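Local coordinates for Rbsd/fucu transport protein family protein (PDB 4A34) that binds L-fucose and, as a fucose mutarotase of the RbsD/FucU family, probably interconverts the alpha and beta anomers of the sugar, at residues P51-S56 with V122-T127; S69-M74 with Q91-H96. All coordinates share one frame; numbering follows the deposited sequence.

From the N terminus, helix 50-60 comes first of the four elements involved; its first turns, P51-S56, later receive V122-T127 at the end of strand 120-124. Contact 1 thereby closes a loop with 65 residues between its segments. Contact 2 lies wholly inside that loop: strand 71-74, next after helix 50-60, meets the end of helix 85-93 across 16 intervening residues, so the two contacts nest and do not cross. Their centres are 13 Å apart, and both reach the same mixed sheet. They also touch directly, since D55 OD1 lies 2.7 Å from H96 NE2, a probable hydrogen bond that ties helix 50-60 to the turn following helix 85-93.

Contact 1 of 2, residues P51-S56 with V122-T127; sequences PELLDS and VATGET
L53 CD2 carries the apolar half of this contact, lying 4.0 Å from V122 CG2 and 3.9 Å from T124 CG2. L53 and V122 meet tip to tip, whereas T124 offers its methyl at a slant. The leucine's CG stands anti to the backbone N (chi1 -164°), which carries the CD2 methyl across from the helix to the strand. A second, smaller touch lies at the start of the segment: P51 CD is 3.7 Å from E126 OE1, the two side chains crossing at about a right angle. No hydrogen bond spans the segments, and only 131 Å² is buried, so packing alone joins them.

The polar groups of T124 and E126 find their partners outside helix 50-60. T124 OG1 is hydrogen-bonded to A29 O and also accepts a weak bond from E126 N (3.4 Å), spanning G125. E126 OE2 is bonded to S128 N, which is consistent with the carboxylate being held with OE1 beside P51 CD. I50 and I85 also touch the E126 side chain.

Backbone bonds from V122 and T124 to strand 25-29, and from A123 to strand 42-45, set these residues inside the sheet. Helix 50-60 packs on inner strand 120-124 of the alpha/beta fold's mixed sheet; E126, in the loop leading to pocket residues L129, Y130 and N132, has its side chain about 8 Å from bound beta-L-fucopyranose, too far to touch it.

Contact 2 of 2, residues S69-M74 with Q91-H96; sequences SSIQFM and QMIEGH
I93 sends its CD1 methyl between I71 and F73, and this one group makes the closest approach to each of them. Its distance to I71 CD1 is 3.8 Å, while F73 CZ lies 4.1 Å away. The isoleucines reach toward each other tip to tip, and I71 CD1 also lies 3.9 Å from I93 CG2, so it meets both branches of I93. In both residues CG1 is anti to the carbonyl carbon (chi1 -65° in I71, -73° in I93), and the extended second torsions bring the two CD1 methyls together between strand and helix. F73 presents the edge of its ring, with I93 CD1 near the ring plane; W86 meets this ring with the planes at about 30°.

All three touching residues are buried, yet the shared surface is a modest 115 Å² and no hydrogen bond crosses it. The other side of the contact is looser. Beyond I93 the helix ends, and a type II beta turn from I93 to H96 carries E94 and G95, both exposed. G95 has a backbone conformation that calls for glycine, and the turn is closed by a weak bond from H96 N to I93 O.

The polar groups on the strand side, by contrast, are buried and well bonded: Q72 NE2 donates to S69 OG at 2.8 Å, with that oxygen close to the amide plane, and S69 OG is also hydrogen-bonded to T102 O and T104 OG1.

Strand 71-74 runs between strands 133-136 and 103-106, with backbone bonds from I71 and F73 to T104 and from Q72 to I134. I93 touches I71 and F73 of one strand and I103 of the next, so the end of helix 85-93 packs over both parallel strands of the beta-alpha-beta unit 71-74, 85-93, 103-106.

Contact 1 of 2, residues P51-S56 with V122-T127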
loop_
_atom_site.group_PDB
_atom_site.type_symbol
_atom_site.label_atom_id
_atom_site.label_comp_id
_atom_site.label_asym_id
_atom_site.label_seq_id
_atom_site.Cartn_x
_atom_site.Cartn_y
_atom_site.Cartn_z
ATOM N N PRO I 51 17.165 -31.428 -0.650
ATOM C CA PRO I 51 18.358 -31.878 0.092
ATOM C C PRO I 51 19.485 -30.845 0.118
ATOM O O PRO I 51 20.112 -30.652 1.162
ATOM C CB PRO I 51 18.807 -33.163 -0.645
ATOM C CG PRO I 51 17.916 -33.313 -1.831
ATOM C CD PRO I 51 16.701 -32.451 -1.611
ATOM N N GLU I 52 19.720 -30.183 -1.015
ATOM C CA GLU I 52 20.674 -29.070 -1.085
ATOM C C GLU I 52 20.293 -27.970 -0.092
ATOM O O GLU I 52 21.120 -27.528 0.708
ATOM C CB GLU I 52 20.750 -28.483 -2.503
ATOM C CG GLU I 52 21.419 -29.373 -3.548
ATOM C CD GLU I 52 20.417 -30.157 -4.383
ATOM O OE1 GLU I 52 19.758 -31.077 -3.838
ATOM O OE2 GLU I 52 20.304 -29.861 -5.594
ATOM N N LEU I 53 19.033 -27.550 -0.135
ATOM C CA LEU I 53 18.541 -26.499 0.749
ATOM C C LEU I 53 18.541 -26.907 2.230
ATOM O O LEU I 53 18.788 -26.069 3.106
ATOM C CB LEU I 53 17.137 -26.054 0.310
ATOM C CG LEU I 53 16.617 -24.725 0.859
ATOM C CD1 LEU I 53 17.579 -23.615 0.523
ATOM C CD2 LEU I 53 15.244 -24.420 0.289
ATOM N N LEU I 54 18.268 -28.188 2.495
ATOM C CA LEU I 54 18.198 -28.718 3.863
ATOM C C LEU I 54 19.563 -28.679 4.563
ATOM O O LEU I 54 19.659 -28.366 5.752
ATOM C CB LEU I 54 17.635 -30.148 3.857
ATOM C CG LEU I 54 17.568 -30.929 5.178
ATOM C CD1 LEU I 54 16.675 -30.224 6.213
ATOM C CD2 LEU I 54 17.091 -32.344 4.930
ATOM N N ASP I 55 20.609 -28.998 3.805
ATOM C CA ASP I 55 21.973 -28.963 4.294
ATOM C C ASP I 55 22.377 -27.538 4.711
ATOM O O ASP I 55 22.965 -27.329 5.784
ATOM C CB ASP I 55 22.902 -29.494 3.200
ATOM C CG ASP I 55 24.287 -29.835 3.719
ATOM O OD1 ASP I 55 24.393 -30.534 4.758
ATOM O OD2 ASP I 55 25.273 -29.407 3.075
ATOM N N SER I 56 22.041 -26.564 3.865
ATOM C CA SER I 56 22.395 -25.165 4.099
ATOM C C SER I 56 21.657 -24.593 5.298
ATOM O O SER I 56 22.229 -23.857 6.099
ATOM C CB SER I 56 22.099 -24.322 2.856
ATOM O OG SER I 56 22.837 -24.774 1.737
ATOM N N VAL I 122 8.842 -22.117 1.923
ATOM C CA VAL I 122 9.628 -21.950 0.703
ATOM C C VAL I 122 9.233 -22.996 -0.345
ATOM O O VAL I 122 9.317 -24.194 -0.103
ATOM C CB VAL I 122 11.170 -21.935 0.972
ATOM C CG1 VAL I 122 11.543 -22.872 2.076
ATOM C CG2 VAL I 122 11.956 -22.244 -0.285
ATOM N N ALA I 123 8.764 -22.518 -1.491
ATOM C CA ALA I 123 8.470 -23.371 -2.631
ATOM C C ALA I 123 9.770 -23.719 -3.360
ATOM O O ALA I 123 10.489 -22.838 -3.824
ATOM C CB ALA I 123 7.494 -22.683 -3.571
ATOM N N THR I 124 10.075 -25.005 -3.450
ATOM C CA THR I 124 11.298 -25.438 -4.102
ATOM C C THR I 124 10.982 -26.071 -5.456
ATOM O O THR I 124 9.822 -26.127 -5.864
ATOM C CB THR I 124 12.059 -26.434 -3.226
ATOM O OG1 THR I 124 11.334 -27.667 -3.198
ATOM C CG2 THR I 124 12.238 -25.892 -1.797
ATOM N N GLY I 125 12.018 -26.533 -6.151
ATOM C CA GLY I 125 11.854 -27.152 -7.458
ATOM C C GLY I 125 11.846 -28.665 -7.385
ATOM O O GLY I 125 11.874 -29.338 -8.414
ATOM N N GLU I 126 11.796 -29.189 -6.162
ATOM C CA GLU I 126 11.827 -30.622 -5.906
ATOM C C GLU I 126 10.684 -31.404 -6.580
ATOM O O GLU I 126 9.504 -31.229 -6.246
ATOM C CB GLU I 126 11.820 -30.867 -4.402
ATOM C CG GLU I 126 12.031 -32.309 -4.018
ATOM C CD GLU I 126 13.197 -32.934 -4.759
ATOM O OE1 GLU I 126 14.358 -32.620 -4.422
ATOM O OE2 GLU I 126 12.946 -33.733 -5.678
ATOM N N THR I 127 11.050 -32.277 -7.519
ATOM C CA THR I 127 10.062 -33.053 -8.275
ATOM C C THR I 127 9.675 -34.357 -7.581
ATOM O O THR I 127 8.709 -35.017 -7.993
ATOM C CB THR I 127 10.554 -33.380 -9.697
ATOM O OG1 THR I 127 11.794 -34.096 -9.622
ATOM C CG2 THR I 127 10.737 -32.108 -10.516
#

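Contact 2 of 2, residues S69-M74 with Q91-H96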
loop_
_atom_site.group_PDB
_atom_site.type_symbol
_atom_site.label_atom_id
_atom_site.label_comp_id
_atom_site.label_asym_id
_atom_site.label_seq_id
_atom_site.Cartn_x
_atom_site.Cartn_y
_atom_site.Cartn_z
ATOM N N SER I 69 9.311 -33.500 18.653
ATOM C CA SER I 69 9.483 -33.468 17.208
ATOM C C SER I 69 9.827 -32.070 16.691
ATOM O O SER I 69 9.002 -31.150 16.748
ATOM C CB SER I 69 8.239 -34.006 16.504
ATOM O OG SER I 69 8.486 -34.160 15.116
ATOM N N SER I 70 11.050 -31.926 16.184
ATOM C CA SER I 70 11.476 -30.680 15.568
ATOM C C SER I 70 11.407 -30.777 14.044
ATOM O O SER I 70 11.550 -29.771 13.347
ATOM C CB SER I 70 12.888 -30.310 16.025
ATOM O OG SER I 70 13.855 -31.067 15.321
ATOM N N ILE I 71 11.189 -31.993 13.540
ATOM C CA ILE I 71 11.116 -32.263 12.094
ATOM C C ILE I 71 9.888 -33.122 11.764
ATOM O O ILE I 71 9.596 -34.096 12.461
ATOM C CB ILE I 71 12.419 -32.944 11.587
ATOM C CG1 ILE I 71 13.618 -32.004 11.736
ATOM C CG2 ILE I 71 12.295 -33.390 10.142
ATOM C CD1 ILE I 71 14.931 -32.714 11.888
ATOM N N GLN I 72 9.160 -32.746 10.716
ATOM C CA GLN I 72 7.999 -33.516 10.278
ATOM C C GLN I 72 8.050 -33.788 8.789
ATOM O O GLN I 72 8.382 -32.904 8.001
ATOM C CB GLN I 72 6.684 -32.799 10.601
ATOM C CG GLN I 72 6.320 -32.718 12.069
ATOM C CD GLN I 72 6.961 -31.532 12.746
ATOM O OE1 GLN I 72 6.734 -30.377 12.366
ATOM N NE2 GLN I 72 7.784 -31.808 13.750
ATOM N N PHE I 73 7.720 -35.014 8.401
ATOM C CA PHE I 73 7.534 -35.324 6.993
ATOM C C PHE I 73 6.046 -35.514 6.736
ATOM O O PHE I 73 5.255 -35.519 7.675
ATOM C CB PHE I 73 8.336 -36.557 6.560
ATOM C CG PHE I 73 9.829 -36.432 6.750
ATOM C CD1 PHE I 73 10.451 -35.191 6.832
ATOM C CD2 PHE I 73 10.619 -37.572 6.810
ATOM C CE1 PHE I 73 11.836 -35.091 7.001
ATOM C CE2 PHE I 73 12.001 -37.479 6.977
ATOM C CZ PHE I 73 12.608 -36.238 7.078
ATOM N N MET I 74 5.665 -35.628 5.469
ATOM C CA MET I 74 4.276 -35.872 5.116
ATOM C C MET I 74 4.121 -37.336 4.756
ATOM O O MET I 74 4.704 -37.796 3.774
ATOM C CB MET I 74 3.847 -34.990 3.940
ATOM C CG MET I 74 2.443 -35.294 3.409
ATOM S SD MET I 74 2.003 -34.377 1.918
ATOM C CE MET I 74 1.673 -32.751 2.601
ATOM N N GLN I 91 19.931 -39.252 6.227
ATOM C CA GLN I 91 21.392 -39.111 6.101
ATOM C C GLN I 91 21.877 -37.698 6.442
ATOM O O GLN I 91 22.872 -37.519 7.150
ATOM C CB GLN I 91 21.828 -39.404 4.666
ATOM C CG GLN I 91 21.706 -40.836 4.209
ATOM C CD GLN I 91 22.153 -41.007 2.764
ATOM O OE1 GLN I 91 22.086 -40.071 1.955
ATOM N NE2 GLN I 91 22.615 -42.208 2.431
ATOM N N MET I 92 21.173 -36.708 5.896
ATOM C CA MET I 92 21.498 -35.302 6.040
ATOM C C MET I 92 21.324 -34.873 7.496
ATOM O O MET I 92 22.236 -34.310 8.092
ATOM C CB MET I 92 20.567 -34.491 5.129
ATOM C CG MET I 92 21.085 -33.143 4.663
ATOM S SD MET I 92 21.576 -33.147 2.929
ATOM C CE MET I 92 23.320 -33.565 3.060
ATOM N N ILE I 93 20.150 -35.160 8.058
ATOM C CA ILE I 93 19.774 -34.712 9.402
ATOM C C ILE I 93 20.724 -35.223 10.478
ATOM O O ILE I 93 21.217 -34.440 11.289
ATOM C CB ILE I 93 18.309 -35.085 9.737
ATOM C CG1 ILE I 93 17.352 -34.191 8.947
ATOM C CG2 ILE I 93 18.045 -34.966 11.238
ATOM C CD1 ILE I 93 15.922 -34.708 8.864
ATOM N N GLU I 94 20.962 -36.532 10.495
ATOM C CA GLU I 94 22.038 -37.107 11.295
ATOM C C GLU I 94 23.313 -36.661 10.580
ATOM O O GLU I 94 23.353 -36.646 9.350
ATOM C CB GLU I 94 21.906 -38.641 11.339
ATOM C CG GLU I 94 22.764 -39.356 12.396
ATOM C CD GLU I 94 22.372 -40.831 12.591
ATOM O OE1 GLU I 94 21.449 -41.105 13.396
ATOM O OE2 GLU I 94 22.982 -41.712 11.932
ATOM N N GLY I 95 24.334 -36.251 11.328
ATOM C CA GLY I 95 25.524 -35.668 10.696
ATOM C C GLY I 95 25.625 -34.165 10.910
ATOM O O GLY I 95 26.727 -33.614 10.968
ATOM N N HIS I 96 24.474 -33.497 11.007
ATOM C CA HIS I 96 24.404 -32.145 11.573
ATOM C C HIS I 96 24.151 -32.236 13.088
ATOM O O HIS I 96 24.056 -31.216 13.790
ATOM C CB HIS I 96 23.316 -31.308 10.885
ATOM C CG HIS I 96 23.739 -30.728 9.569
ATOM N ND1 HIS I 96 24.498 -29.581 9.470
ATOM C CD2 HIS I 96 23.501 -31.133 8.298
ATOM C CE1 HIS I 96 24.713 -29.307 8.195
ATOM N NE2 HIS I 96 24.120 -30.233 7.464
#